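Local coordinates for Pex protein (Anabaena sp. PCC 7120, PDB 2DQL) that is associated with the cyanobacterial circadian clock and, as a PadR-like protein with a winged-helix DNA-binding fold, probably acts by regulating transcription of clock genes, at residues I24-I27 against L28-L31; V58-S61 against A62-F65; F65-N69 against R70-G74; E94-H97 against Q98-L102; D101-R104 against L105-Y109. All coordinates share one frame; numbering follows the deposited sequence.

Contact 1: residues I24-I27 against L28-L31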
# COMPACT_ATOMS: atom_id res chain seq x y z
N ILE A 24 -6.61 -12.22 4.29
CA ILE A 24 -7.34 -13.19 5.10
C ILE A 24 -8.63 -13.60 4.38
O ILE A 24 -8.96 -14.78 4.30
CB ILE A 24 -7.68 -12.61 6.49
CG1 ILE A 24 -6.41 -12.50 7.33
CG2 ILE A 24 -8.73 -13.48 7.18
CD1 ILE A 24 -6.61 -11.72 8.64
N CYS A 25 -9.35 -12.62 3.86
CA CYS A 25 -10.60 -12.90 3.15
C CYS A 25 -10.34 -13.64 1.84
O CYS A 25 -11.08 -14.56 1.49
CB CYS A 25 -11.36 -11.60 2.89
SG CYS A 25 -11.82 -10.74 4.40
N TYR A 26 -9.29 -13.25 1.13
CA TYR A 26 -8.94 -13.91 -0.13
C TYR A 26 -8.59 -15.37 0.14
O TYR A 26 -9.05 -16.27 -0.56
CB TYR A 26 -7.74 -13.21 -0.78
CG TYR A 26 -7.02 -14.08 -1.79
CD1 TYR A 26 -7.65 -14.50 -2.96
CD2 TYR A 26 -5.74 -14.56 -1.53
CE1 TYR A 26 -7.02 -15.38 -3.85
CE2 TYR A 26 -5.10 -15.44 -2.39
CZ TYR A 26 -5.75 -15.84 -3.55
OH TYR A 26 -5.13 -16.73 -4.39
N ILE A 27 -7.77 -15.61 1.16
CA ILE A 27 -7.38 -16.97 1.48
C ILE A 27 -8.60 -17.84 1.80
O ILE A 27 -8.70 -18.97 1.31
CB ILE A 27 -6.36 -16.99 2.64
CG1 ILE A 27 -5.04 -16.40 2.13
CG2 ILE A 27 -6.13 -18.44 3.14
CD1 ILE A 27 -4.04 -16.05 3.21
N LEU A 28 -9.53 -17.32 2.60
CA LEU A 28 -10.72 -18.10 2.93
C LEU A 28 -11.56 -18.35 1.68
O LEU A 28 -12.16 -19.42 1.53
CB LEU A 28 -11.55 -17.39 3.99
CG LEU A 28 -10.93 -17.43 5.38
CD1 LEU A 28 -11.73 -16.56 6.33
CD2 LEU A 28 -10.88 -18.86 5.88
N TYR A 29 -11.61 -17.36 0.79
CA TYR A 29 -12.34 -17.50 -0.47
C TYR A 29 -11.80 -18.72 -1.24
O TYR A 29 -12.57 -19.54 -1.76
CB TYR A 29 -12.16 -16.23 -1.31
CG TYR A 29 -12.51 -16.40 -2.77
CD1 TYR A 29 -13.84 -16.50 -3.19
CD2 TYR A 29 -11.51 -16.48 -3.74
CE1 TYR A 29 -14.16 -16.66 -4.53
CE2 TYR A 29 -11.82 -16.65 -5.09
CZ TYR A 29 -13.15 -16.74 -5.47
OH TYR A 29 -13.46 -16.91 -6.81
N VAL A 30 -10.48 -18.83 -1.31
CA VAL A 30 -9.86 -19.95 -2.02
C VAL A 30 -10.07 -21.27 -1.29
O VAL A 30 -10.44 -22.27 -1.90
CB VAL A 30 -8.34 -19.75 -2.21
CG1 VAL A 30 -7.72 -21.01 -2.83
CG2 VAL A 30 -8.08 -18.55 -3.11
N LEU A 31 -9.82 -21.28 0.02
CA LEU A 31 -9.96 -22.50 0.81
C LEU A 31 -11.38 -23.08 0.80
O LEU A 31 -11.57 -24.29 0.95
CB LEU A 31 -9.48 -22.27 2.25
CG LEU A 31 -7.98 -21.97 2.38
CD1 LEU A 31 -7.59 -21.93 3.86
CD2 LEU A 31 -7.16 -23.04 1.67
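Tyr26 reaches forward along the helix to Val30, one turn on, where ring atom CE1 comes to 3.4 Å from Val30 CG2, the methyl meeting the ring obliquely. The same methyl lies 3.6 Å from Tyr26 CZ, so it nestles against the phenol half of the ring. Tyr26 chi1 of 160° sets CG opposite the backbone N, and this sends the ring forward along the helix instead of back. On another side of the helix, Ile27 and Leu31 run side by side in the same direction, with Ile27 CG2 3.9 Å from Leu31 CD1. Beneath these pairs run four backbone bonds from residue i+4 to i; the straightest joins Leu31 N to Ile27 O at 2.9 Å and 170°. This is helix 20-31, the first helix of the winged-helix core, and seven of the eight residues 24-31 are buried. Ile24 and Ile27 face Ala62 on helix 56-68, whereas Val30 faces Leu41 on helix 38-48. Trp106 of helix 96-112 meets the rings of both Tyr26 and Tyr29 at inclined angles. At the far end Tyr26 OH is hydrogen-bonded to Leu41 O, which holds the tip of the side chain in place.

Contact 2: residues V58-S61 against A62-F65; sequences VLYS and AIKF
Tyr60 and Ile63 meet on the side of helix 56-68 turned toward Tyr89 of strand 86-91; by its place in the winged-helix fold this is probably the DNA-recognition helix. Among the apolar contacts, Ile63 CG1 lies 4.0 Å from Tyr60 CD1 and 4.1 Å from Leu59 CD1, so this one methylene is shared by two side chains of the preceding turn. In both pairs the chains run alongside each other and point the same way. Leu59 CG lies over one face of the Tyr60 ring, off toward the rim; Ile63 CG1 approaches obliquely from the same side.

The backbone supplies four i+4 to i bonds. Ile63 N to Leu59 O, at 2.9 Å, lies in the carbonyl plane. Lys64 N reaches Tyr60 O at the same length, but from above that plane, 38° out of it.

The polar side chains find their partners within the same helix: Ser61 OG bonds to Thr57 O, and Lys64 NZ forms a salt bridge with Asp68. Toward helix 20-31, Val58 packs against Ala23, while Phe65 touches Ile24 and, across the dimer, Ile6 of the second subunit. The small Ala62 side chain sits low on the helix, its CB 3.3 Å from Leu59 O and 3.4 Å from Val58 O.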
# COMPACT_ATOMS: atom_id res chain seq x y z
N VAL A 58 2.80 -11.23 4.10
CA VAL A 58 1.39 -11.05 4.39
C VAL A 58 0.68 -12.40 4.38
O VAL A 58 -0.22 -12.63 5.18
CB VAL A 58 0.72 -10.09 3.38
CG1 VAL A 58 -0.79 -10.02 3.64
CG2 VAL A 58 1.34 -8.70 3.52
N LEU A 59 1.09 -13.29 3.48
CA LEU A 59 0.49 -14.63 3.42
C LEU A 59 0.57 -15.30 4.79
O LEU A 59 -0.44 -15.76 5.32
CB LEU A 59 1.23 -15.51 2.40
CG LEU A 59 0.95 -17.02 2.50
CD1 LEU A 59 -0.53 -17.29 2.25
CD2 LEU A 59 1.81 -17.78 1.49
N TYR A 60 1.76 -15.31 5.38
CA TYR A 60 1.90 -16.04 6.64
C TYR A 60 1.41 -15.19 7.81
O TYR A 60 1.07 -15.77 8.88
CB TYR A 60 3.25 -16.75 6.68
CG TYR A 60 3.35 -17.93 5.75
CD1 TYR A 60 2.77 -19.15 6.07
CD2 TYR A 60 4.03 -17.83 4.54
CE1 TYR A 60 2.86 -20.23 5.22
CE2 TYR A 60 4.12 -18.91 3.68
CZ TYR A 60 3.54 -20.11 4.02
OH TYR A 60 3.63 -21.18 3.17
N SER A 61 1.25 -13.88 7.68
CA SER A 61 0.65 -13.10 8.76
C SER A 61 -0.82 -13.51 8.78
O SER A 61 -1.44 -13.64 9.84
CB SER A 61 0.76 -11.60 8.49
OG SER A 61 2.11 -11.15 8.59
N ALA A 62 -1.38 -13.73 7.59
CA ALA A 62 -2.77 -14.14 7.44
C ALA A 62 -2.98 -15.56 7.94
O ALA A 62 -3.96 -15.85 8.63
CB ALA A 62 -3.19 -14.03 5.99
N ILE A 63 -2.06 -16.45 7.59
CA ILE A 63 -2.15 -17.84 8.04
C ILE A 63 -2.08 -17.89 9.56
O ILE A 63 -2.82 -18.65 10.20
CB ILE A 63 -1.02 -18.71 7.43
CG1 ILE A 63 -1.24 -18.89 5.93
CG2 ILE A 63 -0.99 -20.07 8.11
CD1 ILE A 63 -2.49 -19.66 5.56
N LYS A 64 -1.20 -17.09 10.14
CA LYS A 64 -1.09 -17.05 11.59
C LYS A 64 -2.43 -16.65 12.20
O LYS A 64 -2.92 -17.30 13.12
CB LYS A 64 -0.01 -16.04 12.01
CG LYS A 64 0.09 -15.86 13.51
CD LYS A 64 1.26 -14.95 13.86
CE LYS A 64 1.60 -14.99 15.33
NZ LYS A 64 0.44 -14.89 16.23
N PHE A 65 -3.03 -15.59 11.66
CA PHE A 65 -4.32 -15.14 12.16
C PHE A 65 -5.35 -16.26 12.08
O PHE A 65 -6.04 -16.55 13.06
CB PHE A 65 -4.84 -13.96 11.33
CG PHE A 65 -6.23 -13.54 11.69
CD1 PHE A 65 -6.44 -12.66 12.75
CD2 PHE A 65 -7.32 -14.05 11.00
CE1 PHE A 65 -7.74 -12.29 13.12
CE2 PHE A 65 -8.62 -13.69 11.36
CZ PHE A 65 -8.83 -12.81 12.42

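Contact 3: residues F65-N69 against R70-G74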
# COMPACT_ATOMS: atom_id res chain seq x y z
N PHE A 65 -3.03 -15.59 11.66
CA PHE A 65 -4.32 -15.14 12.16
C PHE A 65 -5.35 -16.26 12.08
O PHE A 65 -6.04 -16.55 13.06
CB PHE A 65 -4.84 -13.96 11.33
CG PHE A 65 -6.23 -13.54 11.69
CD1 PHE A 65 -6.44 -12.66 12.75
CD2 PHE A 65 -7.32 -14.05 11.00
CE1 PHE A 65 -7.74 -12.29 13.12
CE2 PHE A 65 -8.62 -13.69 11.36
CZ PHE A 65 -8.83 -12.81 12.42
N LEU A 66 -5.45 -16.89 10.91
CA LEU A 66 -6.41 -17.96 10.70
C LEU A 66 -6.19 -19.15 11.62
O LEU A 66 -7.14 -19.66 12.21
CB LEU A 66 -6.40 -18.39 9.23
CG LEU A 66 -6.96 -17.32 8.29
CD1 LEU A 66 -6.73 -17.70 6.83
CD2 LEU A 66 -8.45 -17.13 8.55
N GLU A 67 -4.94 -19.59 11.76
CA GLU A 67 -4.65 -20.72 12.64
C GLU A 67 -4.88 -20.34 14.11
O GLU A 67 -5.43 -21.14 14.88
CB GLU A 67 -3.22 -21.21 12.45
CG GLU A 67 -2.95 -21.86 11.10
CD GLU A 67 -2.01 -23.05 11.21
OE1 GLU A 67 -1.19 -23.23 10.29
OE2 GLU A 67 -2.10 -23.80 12.20
N ASP A 68 -4.45 -19.14 14.50
CA ASP A 68 -4.64 -18.71 15.88
C ASP A 68 -6.12 -18.72 16.26
O ASP A 68 -6.47 -19.03 17.40
CB ASP A 68 -4.09 -17.29 16.10
CG ASP A 68 -2.57 -17.24 16.16
OD1 ASP A 68 -1.94 -18.30 16.30
OD2 ASP A 68 -2.02 -16.13 16.07
N ASN A 69 -6.97 -18.37 15.31
CA ASN A 69 -8.41 -18.32 15.54
C ASN A 69 -9.12 -19.64 15.23
O ASN A 69 -10.35 -19.73 15.31
CB ASN A 69 -9.01 -17.18 14.72
CG ASN A 69 -8.75 -15.83 15.34
OD1 ASN A 69 -9.44 -15.43 16.29
ND2 ASN A 69 -7.75 -15.12 14.84
N ARG A 70 -8.34 -20.67 14.89
CA ARG A 70 -8.89 -21.99 14.58
C ARG A 70 -9.83 -21.96 13.39
O ARG A 70 -10.75 -22.77 13.29
CB ARG A 70 -9.65 -22.54 15.79
CG ARG A 70 -8.96 -22.35 17.14
CD ARG A 70 -7.63 -23.08 17.21
NE ARG A 70 -7.02 -22.95 18.54
CZ ARG A 70 -5.84 -23.46 18.88
NH1 ARG A 70 -5.14 -24.15 17.99
NH2 ARG A 70 -5.37 -23.29 20.11
N ALA A 71 -9.60 -21.02 12.47
CA ALA A 71 -10.44 -20.88 11.29
C ALA A 71 -10.02 -21.85 10.19
O ALA A 71 -10.80 -22.14 9.28
CB ALA A 71 -10.39 -19.45 10.77
N ILE A 72 -8.78 -22.33 10.27
CA ILE A 72 -8.28 -23.28 9.30
C ILE A 72 -7.45 -24.34 10.01
O ILE A 72 -6.98 -24.14 11.14
CB ILE A 72 -7.38 -22.61 8.20
CG1 ILE A 72 -6.10 -22.04 8.82
CG2 ILE A 72 -8.17 -21.52 7.47
CD1 ILE A 72 -5.09 -21.52 7.79
N THR A 73 -7.30 -25.49 9.36
CA THR A 73 -6.50 -26.57 9.91
C THR A 73 -5.39 -26.84 8.91
O THR A 73 -5.58 -26.72 7.70
CB THR A 73 -7.31 -27.88 10.08
OG1 THR A 73 -7.85 -28.28 8.81
CG2 THR A 73 -8.45 -27.69 11.06
N GLY A 74 -4.21 -27.19 9.42
CA GLY A 74 -3.11 -27.49 8.53
C GLY A 74 -2.66 -28.92 8.74
O GLY A 74 -2.84 -29.47 9.83
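Leu66 and Ile72 cross at about a right angle where helix 56-68 gives way to strand 72-77. Leu66 CB is the meeting point: it lies 3.7 Å from Ile72 CG1 and equally close to CD1, so the isoleucine arm passes across the base of the leucine. Glu67 CG lies against the same arm, also nearly perpendicular, at 3.9 Å from Ile72 CG1. What brings the arm there is Ile72 chi1 of 65°, which wedges CG1 between its own backbone N and carbonyl carbon. The far end of Leu66 serves another neighbour, with CD2 3.8 Å from Ala71 CB.

Asn69 folds back on the helix. Its ND2 donates to Phe65 O at 2.9 Å, in the plane of its own amide, while Asn69 N binds the same oxygen from the opposite face of the carbonyl; two donors thus grip this one acceptor. Asn69 ND2 also stands 3.3 Å above the plane of the Phe65 ring, off toward its rim. Trp95, which leads into helix 96-112, packs on Asn69 and Ala71, and Leu31 of helix 20-31 reaches Ile72.

Arg70 takes a positive phi of 62°, and two bonds run from the turn back into the last helical turn: Ala71 N to Leu66 O at 2.8 Å, and Arg70 N to Glu67 O at 2.9 Å, the latter from well above the carbonyl plane. Together they make a Schellman motif, here closing the probable recognition helix of a winged-helix domain and turning the chain into the first strand of the wing.

Contact 4: residues E94-H97 against Q98-L102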
# COMPACT_ATOMS: atom_id res chain seq x y z
N GLU A 94 -16.51 -25.90 11.36
CA GLU A 94 -17.43 -24.96 11.99
C GLU A 94 -17.27 -23.50 11.57
O GLU A 94 -18.09 -22.65 11.93
CB GLU A 94 -17.34 -25.07 13.51
CG GLU A 94 -18.05 -26.29 14.05
CD GLU A 94 -19.51 -26.34 13.61
OE1 GLU A 94 -20.28 -25.46 14.04
OE2 GLU A 94 -19.87 -27.24 12.83
N TRP A 95 -16.22 -23.21 10.80
CA TRP A 95 -15.99 -21.85 10.32
C TRP A 95 -16.58 -21.62 8.94
O TRP A 95 -16.37 -20.57 8.33
CB TRP A 95 -14.50 -21.53 10.29
CG TRP A 95 -13.99 -20.89 11.53
CD1 TRP A 95 -13.76 -21.50 12.73
CD2 TRP A 95 -13.65 -19.51 11.71
NE1 TRP A 95 -13.30 -20.58 13.64
CE2 TRP A 95 -13.23 -19.35 13.04
CE3 TRP A 95 -13.67 -18.39 10.87
CZ2 TRP A 95 -12.82 -18.12 13.56
CZ3 TRP A 95 -13.26 -17.15 11.38
CH2 TRP A 95 -12.85 -17.03 12.72
N GLN A 96 -17.31 -22.61 8.44
CA GLN A 96 -17.90 -22.54 7.11
C GLN A 96 -18.66 -21.23 6.87
O GLN A 96 -18.33 -20.48 5.94
CB GLN A 96 -18.86 -23.71 6.91
CG GLN A 96 -19.21 -24.01 5.46
CD GLN A 96 -18.35 -25.13 4.89
OE1 GLN A 96 -17.14 -24.98 4.72
NE2 GLN A 96 -18.98 -26.26 4.60
N HIS A 97 -19.65 -20.95 7.70
CA HIS A 97 -20.47 -19.75 7.55
C HIS A 97 -19.67 -18.45 7.65
O HIS A 97 -19.82 -17.56 6.82
CB HIS A 97 -21.60 -19.73 8.58
CG HIS A 97 -22.55 -18.59 8.41
ND1 HIS A 97 -23.40 -18.48 7.33
CD2 HIS A 97 -22.78 -17.49 9.17
CE1 HIS A 97 -24.10 -17.37 7.43
NE2 HIS A 97 -23.74 -16.75 8.54
N GLN A 98 -18.82 -18.34 8.67
CA GLN A 98 -18.02 -17.13 8.85
C GLN A 98 -17.05 -16.94 7.69
O GLN A 98 -16.85 -15.82 7.22
CB GLN A 98 -17.24 -17.19 10.16
CG GLN A 98 -16.33 -15.98 10.36
CD GLN A 98 -17.10 -14.69 10.56
OE1 GLN A 98 -17.63 -14.43 11.64
NE2 GLN A 98 -17.17 -13.88 9.51
N ALA A 99 -16.44 -18.02 7.23
CA ALA A 99 -15.50 -17.92 6.13
C ALA A 99 -16.22 -17.44 4.87
O ALA A 99 -15.65 -16.70 4.07
CB ALA A 99 -14.83 -19.27 5.87
N GLU A 100 -17.47 -17.85 4.70
CA GLU A 100 -18.23 -17.43 3.53
C GLU A 100 -18.54 -15.94 3.61
O GLU A 100 -18.53 -15.24 2.60
CB GLU A 100 -19.51 -18.27 3.40
CG GLU A 100 -19.18 -19.75 3.17
CD GLU A 100 -20.38 -20.68 3.23
OE1 GLU A 100 -21.28 -20.45 4.06
OE2 GLU A 100 -20.39 -21.66 2.46
N ASP A 101 -18.80 -15.44 4.82
CA ASP A 101 -19.09 -14.02 5.00
C ASP A 101 -17.84 -13.20 4.66
O ASP A 101 -17.92 -12.17 3.99
CB ASP A 101 -19.52 -13.70 6.44
CG ASP A 101 -20.88 -14.27 6.78
OD1 ASP A 101 -21.77 -14.31 5.90
OD2 ASP A 101 -21.08 -14.68 7.95
N LEU A 102 -16.68 -13.67 5.12
CA LEU A 102 -15.43 -12.98 4.85
C LEU A 102 -15.06 -13.09 3.38
O LEU A 102 -14.50 -12.16 2.80
CB LEU A 102 -14.31 -13.55 5.73
CG LEU A 102 -14.52 -13.31 7.23
CD1 LEU A 102 -13.40 -13.95 8.02
CD2 LEU A 102 -14.56 -11.81 7.51
O HOH W 1 -18.96 -20.14 11.01
O HOH W 2 -23.15 -18.55 4.10
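Trp95 occupies the N-cap of helix 96-112, and its carbonyl takes the first full helical bond, from Ala99 N at 2.8 Å, with Glu100 N to Gln96 O and Asp101 N to His97 O following. One step earlier, a water bridges Glu94 O and Gln98 N, donating to the first at 2.8 Å and accepting from the second, in place of a direct i+4 to i bond. The Trp95 side chain runs beside that of Gln98: the six-membered part of the indole meets the aliphatic stem, CZ3 standing 3.4 Å from Gln98 CG, with ring and amide planes 52° apart. Gln98 chi1 of 177° puts CG opposite the backbone N and so against the indole. Ala99 packs on Leu32, just past the end of helix 20-31. In PadR-like proteins the helix after the wing commonly serves dimerisation, and here Gln98 NE2 bonds to Tyr7 OH of the second subunit.

At exposed His97, the carboxylate of Asp101 stands over one face of the imidazole, off toward its rim, with the two planes almost perpendicular, 85° apart. His97 NE2 and Asp101 OD2 are 3.4 Å apart, but the angle is too poor for a hydrogen bond; Asp101 instead has a salt bridge through OD1 to Arg104. The other end of the imidazole is linked through water to Glu100: the water donates to Glu100 OE1 at 2.7 Å and accepts only weakly from His97 ND1 at 3.2 Å. Glu100 itself lies close along the helix wall, its CG 3.0 Å from Gln96 O.

Contact 5: residues D101-R104 against L105-Y109; sequences DLAR and LWQNY
Leu102 and Leu105 both hold CG opposite their carbonyl carbon, chi1 close to -65° in each, and this brings Leu102 CD2 to 3.9 Å from Leu105 CD1 across one turn. The turn belongs to helix 96-112, the long helix that follows the wing in this winged-helix protein and faces the second subunit: Leu105 packs on Phe10 of that chain, and Leu102 on its Tyr7.

Arg104 folds back toward Asp101. A bend at chi3, -87°, swings the guanidinium round so that NH2 forms a salt bridge with Asp101 OD1, modelled at an unusually short 2.5 Å, whose exact length is doubtful. The nitrogen comes to the anti side of the carboxylate and stands somewhat out of its plane. The bridge spans a single turn and restrains the exposed arginine.

The backbone is slack at the start and firm further on. Leu105 N is shared between two weak bonds, to Asp101 O at 3.4 Å and to Leu102 O at 3.1 Å, a local distortion of the regular i+4 pattern. Trp106 N to Leu102 O is still long, after which Gln107 and Asn108 bond normally to Ala103 and Arg104.

The Trp106 indole reaches toward helix 20-31, where it touches Val22. The extended Gln107 side chain starts along the helix wall, its CG 3.3 Å from Ala103 O. That same oxygen receives Gln107 N at 3.0 Å, in the carbonyl plane and almost straight at 168°.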
# COMPACT_ATOMS: atom_id res chain seq x y z
N ASP A 101 -18.80 -15.44 4.82
CA ASP A 101 -19.09 -14.02 5.00
C ASP A 101 -17.84 -13.20 4.66
O ASP A 101 -17.92 -12.17 3.99
CB ASP A 101 -19.52 -13.70 6.44
CG ASP A 101 -20.88 -14.27 6.78
OD1 ASP A 101 -21.77 -14.31 5.90
OD2 ASP A 101 -21.08 -14.68 7.95
N LEU A 102 -16.68 -13.67 5.12
CA LEU A 102 -15.43 -12.98 4.85
C LEU A 102 -15.06 -13.09 3.38
O LEU A 102 -14.50 -12.16 2.80
CB LEU A 102 -14.31 -13.55 5.73
CG LEU A 102 -14.52 -13.31 7.23
CD1 LEU A 102 -13.40 -13.95 8.02
CD2 LEU A 102 -14.56 -11.81 7.51
N ALA A 103 -15.38 -14.23 2.78
CA ALA A 103 -15.08 -14.43 1.37
C ALA A 103 -15.86 -13.43 0.53
O ALA A 103 -15.37 -12.93 -0.49
CB ALA A 103 -15.44 -15.86 0.95
N ARG A 104 -17.09 -13.13 0.95
CA ARG A 104 -17.92 -12.17 0.23
C ARG A 104 -17.27 -10.79 0.26
O ARG A 104 -17.38 -10.04 -0.71
CB ARG A 104 -19.32 -12.11 0.84
CG ARG A 104 -20.26 -13.22 0.36
CD ARG A 104 -21.69 -12.99 0.83
NE ARG A 104 -21.95 -13.55 2.16
CZ ARG A 104 -22.14 -14.85 2.40
NH1 ARG A 104 -22.10 -15.72 1.40
NH2 ARG A 104 -22.37 -15.27 3.63
N LEU A 105 -16.60 -10.47 1.35
CA LEU A 105 -15.92 -9.17 1.45
C LEU A 105 -14.83 -9.09 0.39
O LEU A 105 -14.62 -8.05 -0.22
CB LEU A 105 -15.32 -8.98 2.85
CG LEU A 105 -16.32 -8.92 4.01
CD1 LEU A 105 -15.58 -8.69 5.33
CD2 LEU A 105 -17.33 -7.80 3.75
N TRP A 106 -14.14 -10.21 0.16
CA TRP A 106 -13.09 -10.26 -0.84
C TRP A 106 -13.69 -10.08 -2.23
O TRP A 106 -13.23 -9.25 -3.02
CB TRP A 106 -12.34 -11.60 -0.78
CG TRP A 106 -11.60 -11.92 -2.04
CD1 TRP A 106 -11.91 -12.89 -2.95
CD2 TRP A 106 -10.44 -11.25 -2.56
NE1 TRP A 106 -11.03 -12.87 -4.00
CE2 TRP A 106 -10.11 -11.86 -3.79
CE3 TRP A 106 -9.65 -10.18 -2.10
CZ2 TRP A 106 -9.03 -11.45 -4.57
CZ3 TRP A 106 -8.58 -9.77 -2.88
CH2 TRP A 106 -8.28 -10.40 -4.10
N GLN A 107 -14.73 -10.85 -2.53
CA GLN A 107 -15.37 -10.76 -3.84
C GLN A 107 -15.85 -9.34 -4.16
O GLN A 107 -15.67 -8.86 -5.27
CB GLN A 107 -16.52 -11.76 -3.93
CG GLN A 107 -16.09 -13.20 -3.70
CD GLN A 107 -17.21 -14.19 -3.90
OE1 GLN A 107 -17.70 -14.37 -5.02
NE2 GLN A 107 -17.62 -14.84 -2.82
N ASN A 108 -16.46 -8.68 -3.18
CA ASN A 108 -16.94 -7.32 -3.39
C ASN A 108 -15.76 -6.37 -3.55
O ASN A 108 -15.78 -5.47 -4.39
CB ASN A 108 -17.80 -6.86 -2.20
CG ASN A 108 -19.15 -7.55 -2.16
OD1 ASN A 108 -19.93 -7.46 -3.11
ND2 ASN A 108 -19.44 -8.23 -1.06
N TYR A 109 -14.73 -6.58 -2.74
CA TYR A 109 -13.52 -5.76 -2.77
C TYR A 109 -12.85 -5.80 -4.14
O TYR A 109 -12.46 -4.76 -4.69
CB TYR A 109 -12.54 -6.26 -1.71
CG TYR A 109 -11.19 -5.59 -1.72
CD1 TYR A 109 -10.99 -4.38 -1.06
CD2 TYR A 109 -10.10 -6.17 -2.38
CE1 TYR A 109 -9.73 -3.77 -1.04
CE2 TYR A 109 -8.85 -5.56 -2.37
CZ TYR A 109 -8.67 -4.37 -1.69
OH TYR A 109 -7.42 -3.80 -1.65

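Along the chain the five contacts come in order: contact 1 on helix 20-31, contacts 2 and 3 on helix 56-68 and its exit into strand 72-77, contacts 4 and 5 on helix 96-112. Contact 1 is central, its centre 9 to 12 Å from those of the other four, and it touches each of them. Contacts 2 and 3 share Phe65; contacts 4 and 5 share Asp101 and Leu102. Trp95 joins contact 3 to contact 4, whereas contacts 2 and 5, with centres 17 Å apart, do not touch. Helix 20-31 thus lies between the probable recognition helix and the C-terminal helix, linking the likely DNA-binding part to the surface facing the second subunit.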